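PDB 3H0N: uncharacterized protein DUF1470 from Jannaschia sp. CCS1, which is of unknown function but carries a treble-clef zinc finger and may act as a transcription regulator. Local coordinates for residues S6-G11 / T109-H114; G25-T30 / C153-F158. One frame throughout, in Å; residues are numbered along the deposited sequence.

Contact 1: S6-G11 / T109-H114. With NI (nickel (II) ion), chain C; ACT (acetate ion), chain H; GOL (glycerol), chain F.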
# COMPACT_ATOMS: atom_id res chain seq x y z
N SER A 6 -0.31 13.86 0.59
CA SER A 6 0.65 13.15 -0.21
C SER A 6 -0.05 12.29 -1.24
O SER A 6 -1.21 11.90 -1.12
CB SER A 6 1.53 12.27 0.67
OG SER A 6 0.83 11.22 1.22
N TYR A 7 0.71 11.95 -2.26
CA TYR A 7 0.23 11.02 -3.25
C TYR A 7 -0.25 9.75 -2.59
O TYR A 7 -1.25 9.16 -2.97
CB TYR A 7 1.33 10.71 -4.32
CG TYR A 7 0.89 9.64 -5.30
CD1 TYR A 7 0.13 9.95 -6.43
CD2 TYR A 7 1.17 8.32 -5.04
CE1 TYR A 7 -0.30 8.93 -7.29
CE2 TYR A 7 0.72 7.31 -5.85
CZ TYR A 7 -0.02 7.61 -6.98
OH TYR A 7 -0.51 6.63 -7.80
N GLU A 8 0.51 9.27 -1.63
CA GLU A 8 0.25 7.99 -0.98
C GLU A 8 -1.07 7.93 -0.23
O GLU A 8 -1.61 6.84 -0.04
CB GLU A 8 1.41 7.66 0.00
CG GLU A 8 2.69 7.28 -0.70
CD GLU A 8 3.49 8.46 -1.27
OE1 GLU A 8 3.25 9.66 -0.94
OE2 GLU A 8 4.43 8.18 -2.05
N ARG A 9 -1.60 9.08 0.18
CA ARG A 9 -2.89 9.15 0.87
C ARG A 9 -3.99 9.71 -0.02
O ARG A 9 -5.04 10.14 0.49
CB ARG A 9 -2.81 9.97 2.13
CG ARG A 9 -1.74 9.58 3.04
CD ARG A 9 -1.86 8.20 3.53
NE ARG A 9 -0.63 7.91 4.27
CZ ARG A 9 -0.36 6.78 4.92
NH1 ARG A 9 -1.23 5.78 4.96
NH2 ARG A 9 0.81 6.67 5.55
N THR A 10 -3.82 9.67 -1.33
CA THR A 10 -4.85 10.14 -2.26
C THR A 10 -6.22 9.50 -2.02
O THR A 10 -7.25 10.20 -2.00
CB THR A 10 -4.39 9.90 -3.71
OG1 THR A 10 -3.22 10.69 -3.98
CG2 THR A 10 -5.49 10.31 -4.69
N GLY A 11 -6.28 8.18 -1.91
CA GLY A 11 -7.56 7.53 -1.76
C GLY A 11 -8.27 7.94 -0.49
O GLY A 11 -9.47 8.19 -0.49
N THR A 109 8.84 11.17 -11.85
CA THR A 109 8.61 10.48 -10.57
C THR A 109 7.79 9.19 -10.79
O THR A 109 6.68 9.23 -11.36
CB THR A 109 7.84 11.37 -9.58
OG1 THR A 109 8.52 12.63 -9.46
CG2 THR A 109 7.73 10.72 -8.19
N TRP A 110 8.33 8.06 -10.35
CA TRP A 110 7.62 6.80 -10.41
C TRP A 110 6.58 6.73 -9.29
O TRP A 110 6.85 7.10 -8.14
CB TRP A 110 8.58 5.62 -10.23
CG TRP A 110 9.41 5.41 -11.39
CD1 TRP A 110 10.68 5.90 -11.62
CD2 TRP A 110 9.05 4.68 -12.57
NE1 TRP A 110 11.12 5.50 -12.84
CE2 TRP A 110 10.16 4.74 -13.46
CE3 TRP A 110 7.91 3.97 -12.98
CZ2 TRP A 110 10.14 4.14 -14.70
CZ3 TRP A 110 7.90 3.37 -14.22
CH2 TRP A 110 9.01 3.46 -15.07
N ARG A 111 5.38 6.27 -9.64
CA ARG A 111 4.25 6.14 -8.72
C ARG A 111 3.64 4.77 -8.86
O ARG A 111 3.54 4.25 -9.97
CB ARG A 111 3.17 7.16 -9.00
CG ARG A 111 3.59 8.60 -9.12
CD ARG A 111 3.80 9.15 -7.78
NE ARG A 111 4.08 10.59 -7.84
CZ ARG A 111 4.49 11.27 -6.78
NH1 ARG A 111 4.66 10.66 -5.62
NH2 ARG A 111 4.77 12.57 -6.90
N LEU A 112 3.16 4.22 -7.75
CA LEU A 112 2.32 3.02 -7.78
C LEU A 112 0.87 3.46 -7.81
O LEU A 112 0.38 4.08 -6.85
CB LEU A 112 2.55 2.13 -6.56
CG LEU A 112 1.80 0.78 -6.57
CD1 LEU A 112 2.10 -0.09 -7.82
CD2 LEU A 112 2.05 0.01 -5.29
N HIS A 113 0.18 3.18 -8.91
CA HIS A 113 -1.25 3.47 -9.06
C HIS A 113 -2.02 2.28 -8.61
O HIS A 113 -1.67 1.16 -8.92
CB HIS A 113 -1.55 3.78 -10.52
CG HIS A 113 -0.87 5.02 -10.99
ND1 HIS A 113 -1.46 6.27 -10.91
CD2 HIS A 113 0.38 5.22 -11.48
CE1 HIS A 113 -0.61 7.18 -11.36
NE2 HIS A 113 0.52 6.58 -11.71
N HIS A 114 -3.11 2.49 -7.88
CA HIS A 114 -3.94 1.40 -7.34
C HIS A 114 -5.10 1.08 -8.25
O HIS A 114 -6.24 0.91 -7.82
CB HIS A 114 -4.33 1.76 -5.91
CG HIS A 114 -3.16 1.71 -5.02
ND1 HIS A 114 -2.38 2.80 -4.76
CD2 HIS A 114 -2.55 0.65 -4.44
CE1 HIS A 114 -1.35 2.43 -4.00
NE2 HIS A 114 -1.44 1.12 -3.79
NI NI C . -3.71 6.56 -9.85
C ACT H . -3.36 5.86 -6.43
O ACT H . -2.71 5.30 -5.50
OXT ACT H . -3.75 5.22 -7.45
CH3 ACT H . -3.64 7.31 -6.30
C1 GOL F . 7.05 9.92 -2.45
O1 GOL F . 6.86 8.89 -1.48
C2 GOL F . 6.29 11.23 -2.17
O2 GOL F . 4.99 11.23 -2.73
C3 GOL F . 7.04 12.43 -2.76
O3 GOL F . 6.77 12.65 -4.14
O HOH W 1 4.53 7.90 -4.66
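Tyr-7 carries this contact, its ring lying flat against the side chain of Arg-111. Arg-111 CD sits over the middle of one ring face, 3.8 Å from the centroid of Tyr-7, a CH-pi contact that suits an arginine's aliphatic stem. At the ring's far end Tyr-7 OH donates a hydrogen bond of 2.9 Å to Leu-112 O, from above the carbonyl plane. The same hydroxyl hangs over a face of the His-113 imidazole, the two rings edge-to-face with planes at 79°. Histidine fits there because its flat ring offers that face while His-113 ND1 binds nickel in the ring plane at 2.5 Å, alongside His-115.

Further out, CG of Tyr-7 is anti to its backbone N (chi1 175°), which sends the ring to the strand. Arg-111 bends at chi2 to lie along it, and its NE forms a salt bridge with Asp-105. Glu-8 OE2 stays 4.4 Å from Arg-111 NH1, beyond a salt bridge; a water and a glycerol join them instead. That glycerol, and an acetate held by N and ND1 of His-114, probably come from the crystallisation liquor. The contact docks a 3-10 turn, just before helix 10-22, on a two-stranded antiparallel beta-hairpin beside a surface nickel site.

Contact 2: G25-T30 / C153-F158; sequences GSRRGT and CDRVYF. With NA (sodium ion), chain D; ZN (zinc ion), chain B.
Where the hairpin strand meets the zinc-finger loop, Ser-26 O accepts two hydrogen bonds, from Asp-154 N at 3.0 Å and Arg-155 NE at 2.9 Å, both from above its carbonyl plane, the second more bent at 131°. In return Ser-26 N points almost straight (176°) at Asp-154 OD1, 2.9 Å away. Asp-154 OD1 also accepts Arg-155 NH2 at 2.8 Å, in the guanidinium plane; two bonds, one a salt bridge between neighbours, thus grip OD1 and restrain the carboxylate. Aspartate suits the place because its short chain, with CG between N and the carbonyl carbon (chi1 71°), brings OD1 back to the strand. Arg-155 is long enough to fold at chi2 and chi3 so that NE reaches Ser-26 O, while its NH1 bonds to the carbonyls of Asn-20 and Thr-23. An alanine here would lose the bonds to Ser-26 O and Asp-154 OD1 and would probably loosen the hairpin from the finger. Gly-25 packs so closely on this pair that a beta carbon would clash with Asp-154 OD1.

The other end is looser. CB of Arg-27 rests 3.9 Å from Arg-155 CD, but its extended chain leads outward, where Arg-27 NH2 lies 3.4 Å above the guanidinium plane of Arg-28, near its centre, on the exposed side. Arg-27 NE and Arg-28 NH2 each bond to a glycerol probably from the crystallisation liquor. At the turn, Arg-28 N donates to Cys-153 SG at 3.3 Å. This thiolate binds zinc, and the N-H would probably ease its negative charge. Cys-153 O binds sodium, as do the carbonyls of Cys-148 and Ala-150. A type I' turn from Arg-27 to Thr-30 presents the amide, and Cys-148, Cys-169 and Cys-173 complete the four-cysteine zinc site of the treble-clef finger.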
# COMPACT_ATOMS: atom_id res chain seq x y z
N GLY A 25 -26.55 16.37 5.12
CA GLY A 25 -26.48 16.34 6.56
C GLY A 25 -26.38 17.77 7.03
O GLY A 25 -27.22 18.60 6.72
N SER A 26 -25.31 18.05 7.74
CA SER A 26 -25.00 19.43 8.13
C SER A 26 -23.49 19.62 8.02
O SER A 26 -22.71 18.67 8.14
CB SER A 26 -25.51 19.77 9.54
OG SER A 26 -24.95 18.96 10.53
N ARG A 27 -23.10 20.88 7.82
CA ARG A 27 -21.71 21.26 7.63
C ARG A 27 -21.43 22.57 8.33
O ARG A 27 -22.06 23.58 8.05
CB ARG A 27 -21.41 21.36 6.14
CG ARG A 27 -20.00 21.88 5.86
CD ARG A 27 -19.77 21.98 4.36
NE ARG A 27 -18.44 22.53 4.02
CZ ARG A 27 -18.12 23.81 4.01
NH1 ARG A 27 -18.98 24.77 4.35
NH2 ARG A 27 -16.88 24.15 3.65
N ARG A 28 -20.55 22.55 9.32
CA ARG A 28 -20.10 23.78 9.97
C ARG A 28 -21.24 24.62 10.51
O ARG A 28 -21.19 25.84 10.47
CB ARG A 28 -19.22 24.56 8.98
CG ARG A 28 -17.95 23.78 8.59
CD ARG A 28 -17.09 24.56 7.64
NE ARG A 28 -15.96 23.78 7.20
CZ ARG A 28 -14.93 24.28 6.51
NH1 ARG A 28 -14.89 25.58 6.22
NH2 ARG A 28 -13.95 23.47 6.14
N GLY A 29 -22.25 23.96 11.07
CA GLY A 29 -23.35 24.60 11.77
C GLY A 29 -24.61 24.85 10.96
O GLY A 29 -25.60 25.33 11.51
N THR A 30 -24.57 24.50 9.68
CA THR A 30 -25.64 24.78 8.71
C THR A 30 -26.09 23.48 8.02
O THR A 30 -25.27 22.66 7.65
CB THR A 30 -25.06 25.77 7.61
OG1 THR A 30 -24.58 26.94 8.28
CG2 THR A 30 -26.16 26.17 6.56
N CYS A 153 -22.96 19.79 12.67
CA CYS A 153 -21.97 19.36 11.70
C CYS A 153 -21.81 17.87 11.79
O CYS A 153 -21.44 17.38 12.86
CB CYS A 153 -20.64 20.02 11.94
SG CYS A 153 -19.46 19.69 10.59
N ASP A 154 -22.11 17.16 10.71
CA ASP A 154 -21.79 15.72 10.66
C ASP A 154 -20.81 15.35 9.57
O ASP A 154 -20.77 14.21 9.09
CB ASP A 154 -23.05 14.87 10.61
CG ASP A 154 -23.79 14.96 9.31
OD1 ASP A 154 -23.53 15.82 8.47
OD2 ASP A 154 -24.68 14.10 9.13
N ARG A 155 -19.95 16.29 9.26
CA ARG A 155 -18.86 16.00 8.35
C ARG A 155 -17.89 15.02 8.99
O ARG A 155 -17.72 14.96 10.21
CB ARG A 155 -18.14 17.27 7.93
CG ARG A 155 -18.98 18.31 7.22
CD ARG A 155 -19.68 17.82 5.99
NE ARG A 155 -20.97 17.23 6.27
CZ ARG A 155 -21.73 16.60 5.36
NH1 ARG A 155 -21.36 16.50 4.09
NH2 ARG A 155 -22.91 16.09 5.71
N VAL A 156 -17.24 14.26 8.13
CA VAL A 156 -16.29 13.22 8.55
C VAL A 156 -14.86 13.77 8.52
O VAL A 156 -14.53 14.73 7.83
CB VAL A 156 -16.38 11.94 7.68
CG1 VAL A 156 -17.79 11.35 7.74
CG2 VAL A 156 -15.93 12.16 6.25
N TYR A 157 -14.00 13.09 9.28
CA TYR A 157 -12.59 13.45 9.28
C TYR A 157 -11.77 12.24 9.65
O TYR A 157 -12.25 11.27 10.22
CB TYR A 157 -12.32 14.65 10.23
CG TYR A 157 -12.55 14.37 11.68
CD1 TYR A 157 -13.84 14.47 12.22
CD2 TYR A 157 -11.52 14.00 12.54
CE1 TYR A 157 -14.06 14.21 13.54
CE2 TYR A 157 -11.75 13.77 13.87
CZ TYR A 157 -13.03 13.82 14.36
OH TYR A 157 -13.28 13.56 15.70
N PHE A 158 -10.49 12.31 9.27
CA PHE A 158 -9.50 11.33 9.69
C PHE A 158 -8.49 12.09 10.53
O PHE A 158 -7.87 13.05 10.08
CB PHE A 158 -8.82 10.65 8.51
CG PHE A 158 -7.82 9.62 8.91
CD1 PHE A 158 -6.52 9.99 9.15
CD2 PHE A 158 -8.16 8.30 9.09
CE1 PHE A 158 -5.56 9.05 9.58
CE2 PHE A 158 -7.23 7.36 9.47
CZ PHE A 158 -5.92 7.75 9.72
NA NA D . -21.78 17.08 15.10
ZN ZN B . -17.43 20.16 11.63
O HOH W 2 -24.08 17.45 14.57
O HOH W 3 -23.05 14.74 14.39
O HOH W 4 -22.30 16.61 17.32

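The two contacts lie on opposite sides of the chain's centre, their centres about 27 Å apart and their nearest atoms about 7 Å apart. Along the chain their segments alternate: 6-11, 25-30, 109-114, 153-158. Helix 10-22 connects them, starting in contact 1 and running to just before strand 25-27 of contact 2; on the way its side chains pack against Val-156 and Phe-158. Contact 1 uses the 101-104/110-113 hairpin beside the nickel site, near the second subunit; contact 2 brings the 25-27/30-32 hairpin to the 145-147/156-158 pair, beside zinc and sodium. Contact 2 thereby ties the helical domain to the CGNR zinc finger, so the chain's first thirty residues reach both.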